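Long-range contacts in kelch-like protein 7 (Homo sapiens, PDB 3II7), which serves, through this Kelch-repeat domain and its other domains, as a substrate-specific adapter of a CUL3-RBX1 E3 ubiquitin ligase that marks proteins for degradation: residues 248-253 against 265-271; 193-199 against 239-245. All coordinates share one frame; numbering follows the deposited sequence.

Contact 1 of 2, residues 248-253 against 265-271; sequences SIVYVL and ILEYNTE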
ATOM      1  N   SER A 248       7.133 -15.971  -3.641  1.00  6.24           N
ATOM      2  CA  SER A 248       6.810 -15.816  -5.048  0.70  5.24           C
ATOM      3  C   SER A 248       5.297 -15.626  -5.276  1.00  4.96           C
ATOM      4  O   SER A 248       4.856 -15.517  -6.412  1.00  4.87           O
ATOM      5  CB  SER A 248       7.303 -17.005  -5.842  0.70  8.47           C
ATOM      6  OG  SER A 248       6.751 -18.205  -5.356  0.70 13.57           O
ATOM      7  N   ILE A 249       4.503 -15.589  -4.202  1.00  4.13           N
ATOM      8  CA  ILE A 249       3.039 -15.494  -4.329  1.00  2.00           C
ATOM      9  C   ILE A 249       2.513 -14.112  -3.950  1.00  3.21           C
ATOM     10  O   ILE A 249       2.918 -13.543  -2.912  1.00  5.06           O
ATOM     11  CB  ILE A 249       2.295 -16.534  -3.453  1.00  3.34           C
ATOM     12  CG1 ILE A 249       2.868 -17.916  -3.668  1.00  7.64           C
ATOM     13  CG2 ILE A 249       0.767 -16.490  -3.715  1.00  3.60           C
ATOM     14  CD1 ILE A 249       2.765 -18.450  -5.130  1.00  5.99           C
ATOM     15  N   VAL A 250       1.629 -13.573  -4.788  1.00  4.99           N
ATOM     16  CA  VAL A 250       0.914 -12.335  -4.472  1.00  3.56           C
ATOM     17  C   VAL A 250      -0.485 -12.689  -3.993  1.00  6.25           C
ATOM     18  O   VAL A 250      -1.206 -13.427  -4.664  1.00  4.65           O
ATOM     19  CB  VAL A 250       0.796 -11.388  -5.668  1.00  4.39           C
ATOM     20  CG1 VAL A 250       0.019 -10.098  -5.244  1.00  7.48           C
ATOM     21  CG2 VAL A 250       2.216 -11.053  -6.227  1.00  4.19           C
ATOM     22  N   TYR A 251      -0.851 -12.157  -2.823  1.00  5.09           N
ATOM     23  CA  TYR A 251      -2.144 -12.439  -2.184  1.00  3.95           C
ATOM     24  C   TYR A 251      -3.007 -11.204  -2.247  1.00  8.33           C
ATOM     25  O   TYR A 251      -2.568 -10.136  -1.828  1.00  8.57           O
ATOM     26  CB  TYR A 251      -1.954 -12.858  -0.705  1.00  6.08           C
ATOM     27  CG  TYR A 251      -1.124 -14.088  -0.540  1.00  4.32           C
ATOM     28  CD1 TYR A 251      -1.705 -15.349  -0.478  1.00  3.98           C
ATOM     29  CD2 TYR A 251       0.258 -14.004  -0.484  1.00  5.49           C
ATOM     30  CE1 TYR A 251      -0.918 -16.511  -0.352  1.00  5.31           C
ATOM     31  CE2 TYR A 251       1.046 -15.150  -0.348  1.00  4.44           C
ATOM     32  CZ  TYR A 251       0.459 -16.393  -0.296  1.00  2.15           C
ATOM     33  OH  TYR A 251       1.243 -17.521  -0.197  1.00  6.26           O
ATOM     34  N   VAL A 252      -4.213 -11.341  -2.785  1.00  4.80           N
ATOM     35  CA  VAL A 252      -5.240 -10.273  -2.730  1.00  3.59           C
ATOM     36  C   VAL A 252      -6.220 -10.726  -1.644  1.00  4.05           C
ATOM     37  O   VAL A 252      -6.961 -11.720  -1.806  1.00  5.64           O
ATOM     38  CB  VAL A 252      -5.953 -10.062  -4.043  1.00  3.10           C
ATOM     39  CG1 VAL A 252      -6.957  -8.908  -3.940  1.00  4.53           C
ATOM     40  CG2 VAL A 252      -4.920  -9.796  -5.195  1.00  5.74           C
ATOM     41  N   LEU A 253      -6.201 -10.002  -0.527  1.00  3.87           N
ATOM     42  CA  LEU A 253      -6.862 -10.439   0.677  1.00  3.57           C
ATOM     43  C   LEU A 253      -8.147  -9.669   0.953  1.00  4.79           C
ATOM     44  O   LEU A 253      -8.916 -10.061   1.812  1.00  4.91           O
ATOM     45  CB  LEU A 253      -5.925 -10.325   1.879  1.00  2.45           C
ATOM     46  CG  LEU A 253      -4.689 -11.195   1.866  1.00  3.54           C
ATOM     47  CD1 LEU A 253      -3.891 -10.969   3.160  1.00  3.70           C
ATOM     48  CD2 LEU A 253      -5.050 -12.666   1.696  1.00  5.18           C
ATOM     49  N   ILE A 265     -10.166 -15.066  -1.083  1.00  4.87           N
ATOM     50  CA  ILE A 265      -8.873 -14.523  -1.444  1.00  4.36           C
ATOM     51  C   ILE A 265      -8.440 -14.981  -2.830  1.00  3.44           C
ATOM     52  O   ILE A 265      -8.846 -16.051  -3.311  1.00  4.43           O
ATOM     53  CB  ILE A 265      -7.748 -14.832  -0.379  1.00  6.49           C
ATOM     54  CG1 ILE A 265      -7.364 -16.298  -0.379  1.00  5.15           C
ATOM     55  CG2 ILE A 265      -8.188 -14.399   1.049  1.00  3.39           C
ATOM     56  CD1 ILE A 265      -6.074 -16.594   0.372  1.00  3.16           C
ATOM     57  N   LEU A 266      -7.590 -14.174  -3.448  1.00  3.34           N
ATOM     58  CA  LEU A 266      -6.978 -14.502  -4.719  1.00  3.19           C
ATOM     59  C   LEU A 266      -5.468 -14.703  -4.503  1.00  5.91           C
ATOM     60  O   LEU A 266      -4.842 -14.011  -3.691  1.00  5.61           O
ATOM     61  CB  LEU A 266      -7.154 -13.355  -5.731  1.00  5.70           C
ATOM     62  CG  LEU A 266      -8.565 -12.827  -5.966  1.00  5.52           C
ATOM     63  CD1 LEU A 266      -8.561 -11.708  -6.984  1.00  6.49           C
ATOM     64  CD2 LEU A 266      -9.566 -13.955  -6.386  1.00  5.24           C
ATOM     65  N   GLU A 267      -4.891 -15.653  -5.226  1.00  4.17           N
ATOM     66  CA  GLU A 267      -3.466 -15.947  -5.104  1.00  3.19           C
ATOM     67  C   GLU A 267      -2.865 -15.983  -6.492  1.00  2.19           C
ATOM     68  O   GLU A 267      -3.399 -16.631  -7.385  1.00  4.48           O
ATOM     69  CB  GLU A 267      -3.256 -17.283  -4.424  1.00  5.10           C
ATOM     70  CG  GLU A 267      -3.903 -17.397  -3.084  1.00  6.63           C
ATOM     71  CD  GLU A 267      -3.744 -18.779  -2.494  1.00  9.54           C
ATOM     72  OE1 GLU A 267      -2.602 -19.172  -2.198  1.00 11.02           O
ATOM     73  OE2 GLU A 267      -4.756 -19.444  -2.281  1.00 11.40           O
ATOM     74  N   TYR A 268      -1.752 -15.272  -6.663  1.00  4.28           N
ATOM     75  CA  TYR A 268      -1.037 -15.210  -7.952  1.00  3.14           C
ATOM     76  C   TYR A 268       0.354 -15.807  -7.808  1.00  2.24           C
ATOM     77  O   TYR A 268       1.147 -15.334  -6.979  1.00  2.71           O
ATOM     78  CB  TYR A 268      -0.927 -13.774  -8.435  1.00  2.00           C
ATOM     79  CG  TYR A 268      -0.207 -13.601  -9.775  1.00  3.59           C
ATOM     80  CD1 TYR A 268      -0.703 -14.165 -10.936  1.00  3.58           C
ATOM     81  CD2 TYR A 268       0.987 -12.878  -9.859  1.00  6.08           C
ATOM     82  CE1 TYR A 268      -0.043 -14.008 -12.145  1.00  3.71           C
ATOM     83  CE2 TYR A 268       1.637 -12.698 -11.034  1.00  5.05           C
ATOM     84  CZ  TYR A 268       1.132 -13.276 -12.196  1.00  4.15           C
ATOM     85  OH  TYR A 268       1.846 -13.119 -13.362  1.00  5.60           O
ATOM     86  N   ASN A 269       0.648 -16.822  -8.614  1.00  2.85           N
ATOM     87  CA  ASN A 269       1.973 -17.409  -8.632  1.00  2.24           C
ATOM     88  C   ASN A 269       2.808 -16.686  -9.697  1.00  4.64           C
ATOM     89  O   ASN A 269       2.591 -16.874 -10.894  1.00  4.73           O
ATOM     90  CB  ASN A 269       1.879 -18.902  -8.927  1.00  4.15           C
ATOM     91  CG  ASN A 269       3.210 -19.589  -8.845  1.00  3.75           C
ATOM     92  OD1 ASN A 269       4.237 -18.987  -9.131  1.00  6.80           O
ATOM     93  ND2 ASN A 269       3.199 -20.881  -8.537  1.00  7.42           N
ATOM     94  N   THR A 270       3.738 -15.842  -9.254  1.00  4.20           N
ATOM     95  CA  THR A 270       4.515 -14.993 -10.164  1.00  4.07           C
ATOM     96  C   THR A 270       5.405 -15.822 -11.101  1.00  6.91           C
ATOM     97  O   THR A 270       5.761 -15.362 -12.171  1.00  5.89           O
ATOM     98  CB  THR A 270       5.385 -13.980  -9.407  1.00  2.63           C
ATOM     99  OG1 THR A 270       6.288 -14.664  -8.536  1.00  4.54           O
ATOM    100  CG2 THR A 270       4.532 -12.978  -8.607  1.00  3.22           C
ATOM    101  N   GLU A 271       5.763 -17.039 -10.687  1.00  5.27           N
ATOM    102  CA  GLU A 271       6.657 -17.885 -11.487  1.00  3.45           C
ATOM    103  C   GLU A 271       5.971 -18.607 -12.611  1.00  5.83           C
ATOM    104  O   GLU A 271       6.610 -18.913 -13.613  1.00  8.20           O
ATOM    105  CB  GLU A 271       7.361 -18.901 -10.580  1.00  5.15           C
ATOM    106  CG  GLU A 271       8.264 -18.253  -9.562  1.00  6.98           C
ATOM    107  CD  GLU A 271       9.569 -17.783 -10.203  1.00 19.11           C
ATOM    108  OE1 GLU A 271      10.317 -18.657 -10.687  1.00 19.24           O
ATOM    109  OE2 GLU A 271       9.847 -16.560 -10.237  1.00 17.00           O
TER
HETATM  110  O   HOH W   1       6.040 -19.866  -7.153  1.00 17.16           O
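Val-250 and Val-252, with Ser-248 just before their strand, bury the most surface here; the two strands run antiparallel, and these residues face Tyr-268, Leu-266 and Thr-270 across them. Both valines sit in hydrogen-bonded pairs: Val-250 N reaches Tyr-268 O at 2.9 Å and Tyr-268 N returns to Val-250 O, both donors in the carbonyl plane, while Val-252 and Leu-266 exchange a second pair of bonds. On the face of these residues, Val-250 CB meets Tyr-268 CB at 4.0 Å. CG2 of Val-250, anti to its carbonyl carbon, touches Thr-270 CG2 at 3.8 Å and lies at the edge of the Tyr-268 ring. Trp-275 of strand 274-278 packs on Val-252 and Leu-266 and meets the Tyr-268 ring.

Beyond the paired strands, Ser-248 O takes two bonds from one residue: Thr-270 N comes nearly along the C=O axis, and Thr-270 OG1, at 2.7 Å, lies 20° from the carbonyl plane. A water donates to Asn-269 OD1, which also accepts from Glu-271 N in an Asx turn.

The other face carries Ile-249, Tyr-251 and Glu-267. Ile-249 CG2 lies over the rim of the Tyr-251 ring; Glu-267 OE1 approaches CE1 of that ring obliquely at 3.7 Å, the carboxylate and ring planes 19° apart. Tyr-34 and Asn-278 hydrogen-bond the carboxylate oxygens. This hairpin forms the two middle strands of a four-stranded Kelch propeller blade. Its chemistry implies a pairing fixed by backbone bonds, with the Thr-270 hydroxyl added at the end, apolar packing on the valine face and a buried carboxylate held by neutral donors on the other.

Contact 2 of 2, residues 193-199 against 239-245; sequences NHGLVFV and VTVKCAA. With EDO (1,2-ethanediol), chain F; EDO (1,2-ethanediol), chain I.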
ATOM      1  N   ASN A 193      -5.686   3.120  -6.386  1.00  2.00           N
ATOM      2  CA  ASN A 193      -6.162   2.087  -5.472  1.00  2.95           C
ATOM      3  C   ASN A 193      -5.781   0.664  -5.870  1.00  5.01           C
ATOM      4  O   ASN A 193      -6.430  -0.306  -5.448  1.00  6.02           O
ATOM      5  CB  ASN A 193      -7.704   2.177  -5.271  1.00  3.09           C
ATOM      6  CG  ASN A 193      -8.152   3.508  -4.713  1.00  8.48           C
ATOM      7  OD1 ASN A 193      -8.993   4.186  -5.310  1.00 11.51           O
ATOM      8  ND2 ASN A 193      -7.576   3.904  -3.578  1.00  5.53           N
ATOM      9  N   HIS A 194      -4.687   0.553  -6.620  1.00  4.82           N
ATOM     10  CA  HIS A 194      -4.110  -0.688  -7.067  1.00  3.66           C
ATOM     11  C   HIS A 194      -3.157  -1.228  -6.007  1.00  5.20           C
ATOM     12  O   HIS A 194      -2.648  -0.491  -5.165  1.00  5.03           O
ATOM     13  CB  HIS A 194      -3.321  -0.490  -8.383  1.00  3.13           C
ATOM     14  CG  HIS A 194      -2.310   0.624  -8.346  1.00  3.29           C
ATOM     15  ND1 HIS A 194      -2.673   1.933  -8.202  1.00  4.05           N
ATOM     16  CD2 HIS A 194      -0.961   0.627  -8.521  1.00  6.85           C
ATOM     17  CE1 HIS A 194      -1.600   2.700  -8.224  1.00  5.24           C
ATOM     18  NE2 HIS A 194      -0.546   1.941  -8.438  1.00  4.37           N
ATOM     19  N   GLY A 195      -2.896  -2.510  -6.075  1.00  3.83           N
ATOM     20  CA  GLY A 195      -1.829  -3.113  -5.312  1.00  5.38           C
ATOM     21  C   GLY A 195      -0.517  -2.813  -5.994  1.00  4.15           C
ATOM     22  O   GLY A 195      -0.467  -2.625  -7.216  1.00  4.30           O
ATOM     23  N   LEU A 196       0.553  -2.808  -5.209  1.00  5.73           N
ATOM     24  CA  LEU A 196       1.896  -2.494  -5.742  1.00  4.57           C
ATOM     25  C   LEU A 196       2.870  -3.231  -4.873  1.00  4.91           C
ATOM     26  O   LEU A 196       3.042  -2.899  -3.670  1.00  6.13           O
ATOM     27  CB  LEU A 196       2.191  -0.983  -5.759  1.00  4.49           C
ATOM     28  CG  LEU A 196       3.381  -0.606  -6.659  1.00  4.81           C
ATOM     29  CD1 LEU A 196       3.021  -0.870  -8.177  1.00  6.30           C
ATOM     30  CD2 LEU A 196       3.853   0.838  -6.415  1.00  4.64           C
ATOM     31  N   VAL A 197       3.470  -4.271  -5.462  1.00  3.00           N
ATOM     32  CA  VAL A 197       4.319  -5.193  -4.724  1.00  2.00           C
ATOM     33  C   VAL A 197       5.551  -5.553  -5.490  1.00  4.83           C
ATOM     34  O   VAL A 197       5.502  -5.776  -6.706  1.00  6.02           O
ATOM     35  CB  VAL A 197       3.535  -6.476  -4.298  1.00  5.73           C
ATOM     36  CG1 VAL A 197       2.366  -6.111  -3.374  1.00  6.81           C
ATOM     37  CG2 VAL A 197       3.038  -7.257  -5.537  1.00  8.25           C
ATOM     38  N   PHE A 198       6.654  -5.662  -4.764  1.00  6.00           N
ATOM     39  CA  PHE A 198       7.959  -6.032  -5.339  1.00  5.14           C
ATOM     40  C   PHE A 198       8.201  -7.534  -5.116  1.00  5.94           C
ATOM     41  O   PHE A 198       8.177  -8.014  -3.964  1.00  6.86           O
ATOM     42  CB  PHE A 198       9.050  -5.238  -4.643  1.00  3.63           C
ATOM     43  CG  PHE A 198      10.450  -5.613  -5.051  1.00  4.41           C
ATOM     44  CD1 PHE A 198      10.809  -5.661  -6.387  1.00  4.59           C
ATOM     45  CD2 PHE A 198      11.412  -5.883  -4.092  1.00 10.91           C
ATOM     46  CE1 PHE A 198      12.097  -5.974  -6.763  1.00  7.49           C
ATOM     47  CE2 PHE A 198      12.700  -6.192  -4.464  1.00 10.67           C
ATOM     48  CZ  PHE A 198      13.042  -6.247  -5.803  1.00  7.77           C
ATOM     49  N   VAL A 199       8.412  -8.262  -6.217  1.00  5.40           N
ATOM     50  CA  VAL A 199       8.742  -9.675  -6.163  1.00  6.47           C
ATOM     51  C   VAL A 199       9.918  -9.927  -7.074  1.00  5.33           C
ATOM     52  O   VAL A 199       9.798  -9.831  -8.303  1.00  6.80           O
ATOM     53  CB  VAL A 199       7.597 -10.577  -6.583  1.00  9.02           C
ATOM     54  CG1 VAL A 199       7.973 -12.047  -6.299  1.00 10.11           C
ATOM     55  CG2 VAL A 199       6.322 -10.216  -5.872  1.00  6.75           C
ATOM     56  N   VAL A 239     -12.741  -2.317  -7.943  1.00  3.04           N
ATOM     57  CA  VAL A 239     -12.165  -0.960  -8.017  1.00  2.97           C
ATOM     58  C   VAL A 239     -11.029  -0.694  -7.015  1.00  2.27           C
ATOM     59  O   VAL A 239     -10.255   0.249  -7.197  1.00  5.49           O
ATOM     60  CB  VAL A 239     -13.263   0.123  -7.897  1.00  2.98           C
ATOM     61  CG1 VAL A 239     -14.217   0.069  -9.124  1.00  5.77           C
ATOM     62  CG2 VAL A 239     -14.048   0.023  -6.550  1.00  6.82           C
ATOM     63  N   THR A 240     -10.944  -1.491  -5.945  1.00  3.63           N
ATOM     64  CA  THR A 240      -9.802  -1.392  -5.026  1.00  2.00           C
ATOM     65  C   THR A 240      -9.286  -2.782  -4.687  1.00  6.42           C
ATOM     66  O   THR A 240     -10.048  -3.772  -4.699  1.00  7.83           O
ATOM     67  CB  THR A 240     -10.132  -0.592  -3.749  1.00  4.38           C
ATOM     68  OG1 THR A 240     -10.905  -1.420  -2.858  1.00  8.85           O
ATOM     69  CG2 THR A 240     -10.896   0.701  -4.072  1.00  5.73           C
ATOM     70  N   VAL A 241      -7.994  -2.869  -4.419  1.00  6.13           N
ATOM     71  CA  VAL A 241      -7.438  -4.128  -3.942  0.50  7.91           C
ATOM     72  C   VAL A 241      -6.475  -3.905  -2.819  1.00 10.40           C
ATOM     73  O   VAL A 241      -5.810  -2.897  -2.721  1.00 10.10           O
ATOM     74  CB  VAL A 241      -6.748  -4.956  -5.015  0.50  8.97           C
ATOM     75  CG1 VAL A 241      -7.777  -5.611  -5.969  0.50  2.00           C
ATOM     76  CG2 VAL A 241      -5.749  -4.126  -5.746  0.50  4.03           C
ATOM     77  N   LYS A 242      -6.485  -4.867  -1.911  1.00  5.53           N
ATOM     78  CA  LYS A 242      -5.551  -4.876  -0.782  0.50  3.13           C
ATOM     79  C   LYS A 242      -4.719  -6.121  -0.966  1.00  4.33           C
ATOM     80  O   LYS A 242      -5.237  -7.241  -0.863  1.00  5.19           O
ATOM     81  CB  LYS A 242      -6.291  -4.893   0.539  0.50  6.73           C
ATOM     82  CG  LYS A 242      -7.164  -3.667   0.759  0.50  4.09           C
ATOM     83  CD  LYS A 242      -6.339  -2.407   0.884  0.50  6.68           C
ATOM     84  CE  LYS A 242      -7.224  -1.173   0.947  0.50 11.31           C
ATOM     85  NZ  LYS A 242      -7.821  -0.772  -0.383  0.50  8.25           N
ATOM     86  N   CYS A 243      -3.433  -5.916  -1.284  1.00  5.62           N
ATOM     87  CA  CYS A 243      -2.520  -6.906  -1.854  0.50  6.75           C
ATOM     88  C   CYS A 243      -1.206  -6.946  -1.078  1.00  5.40           C
ATOM     89  O   CYS A 243      -0.712  -5.864  -0.701  1.00  6.31           O
ATOM     90  CB  CYS A 243      -2.136  -6.448  -3.285  0.50  4.06           C
ATOM     91  SG  CYS A 243      -3.440  -6.434  -4.519  0.50 14.48           S
ATOM     92  N   ALA A 244      -0.587  -8.112  -0.983  1.00  5.19           N
ATOM     93  CA  ALA A 244       0.764  -8.229  -0.457  1.00  4.60           C
ATOM     94  C   ALA A 244       1.422  -9.483  -0.991  1.00  5.38           C
ATOM     95  O   ALA A 244       0.752 -10.477  -1.219  1.00  6.64           O
ATOM     96  CB  ALA A 244       0.752  -8.265   1.108  1.00  3.51           C
ATOM     97  N   ALA A 245       2.742  -9.443  -1.149  1.00  5.95           N
ATOM     98  CA  ALA A 245       3.481 -10.584  -1.627  1.00  4.32           C
ATOM     99  C   ALA A 245       4.339 -11.186  -0.533  1.00  2.85           C
ATOM    100  O   ALA A 245       4.974 -10.453   0.270  1.00  6.30           O
ATOM    101  CB  ALA A 245       4.369 -10.186  -2.832  1.00  7.03           C
TER
HETATM  102  C1  EDO F 955       6.453  -6.710  -1.536  1.00 18.80           C
HETATM  103  O1  EDO F 955       6.401  -5.294  -1.891  1.00 12.77           O
HETATM  104  C2  EDO F 955       5.565  -7.015  -0.328  1.00 23.87           C
HETATM  105  O2  EDO F 955       4.156  -6.960  -0.633  1.00 12.07           O
HETATM  106  C1  EDO I 958     -13.062   1.235   0.120  1.00 43.47           C
HETATM  107  O1  EDO I 958     -13.761   0.190   0.797  1.00 38.84           O
HETATM  108  C2  EDO I 958     -12.162   0.642  -0.948  1.00 27.62           C
HETATM  109  O2  EDO I 958     -11.078  -0.167  -0.391  1.00 33.76           O
HETATM  110  O   HOH W   2      -6.229   0.102  -2.444  1.00 30.60           O
HETATM  111  O   HOH W   3      -3.952  -1.016  -2.614  1.00 27.35           O
HETATM  112  O   HOH W   4      -0.128  -3.228  -2.364  1.00 14.32           O
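Asn-193 lies beside Thr-240, their side chains pointing the same way, with Asn-193 CB 3.7 Å from Thr-240 CG2. Just beyond, Val-241 N donates to Asn-193 O at 3.2 Å, nearly head-on to the carbonyl (C=O...N angle 178°); it is the one direct hydrogen bond between the segments. Gly-195 then passes beside two side chains, Val-241 and Cys-243, each in one of its deposited conformers. Farther along, Val-197 packs on Ala-245, and Val-199 CG2 reaches Ala-245 CB at 3.6 Å.

Strands 195-199 and 242-245 run parallel, 5° apart, but belong to different sheets. Each is the innermost strand of its blade in the Kelch beta-propeller, so the contact is between neighbouring blades beside the central channel. No direct strand pairing joins them; waters bridge some of the backbone groups, and in the crystal an ethanediol bridges others. One water lies between His-194 O and Val-241 O, and another accepts from Leu-196 N and lies within hydrogen-bonding distance of Cys-243 O. The ethanediol, probably from the crystallisation liquor, takes Phe-198 N on O1 and Ala-245 N on O2, each at 2.9 Å and almost straight.

Second-shell residues probably help to position these groups. Gln-209 donates to Asn-193 OD1, and Thr-240 OG1 is hydrogen-bonded to Phe-256 N. Val-252 of strand 249-254 packs against both Val-241 and Cys-243, while Val-206 of strand 202-206 touches Cys-243 from the other blade.

Contact 1 lies within one propeller blade and contact 2 between that blade and the one before it. They share a sheet: strand 242-246 pairs with strand 249-254, probably through bonds from Tyr-251 N to Ala-244 O and from Leu-253 N to Lys-242 O. Contact 1, centred about 15 Å from the centre of the chain, is largely buried and built on regular backbone pairing; contact 2, only about 6 Å from that centre, is partly buried and relies on mixed packing of Asn, Val and Ala around a glycine, a single direct bond and solvent bridges. Thr-270 of contact 1 also touches Val-199 of contact 2.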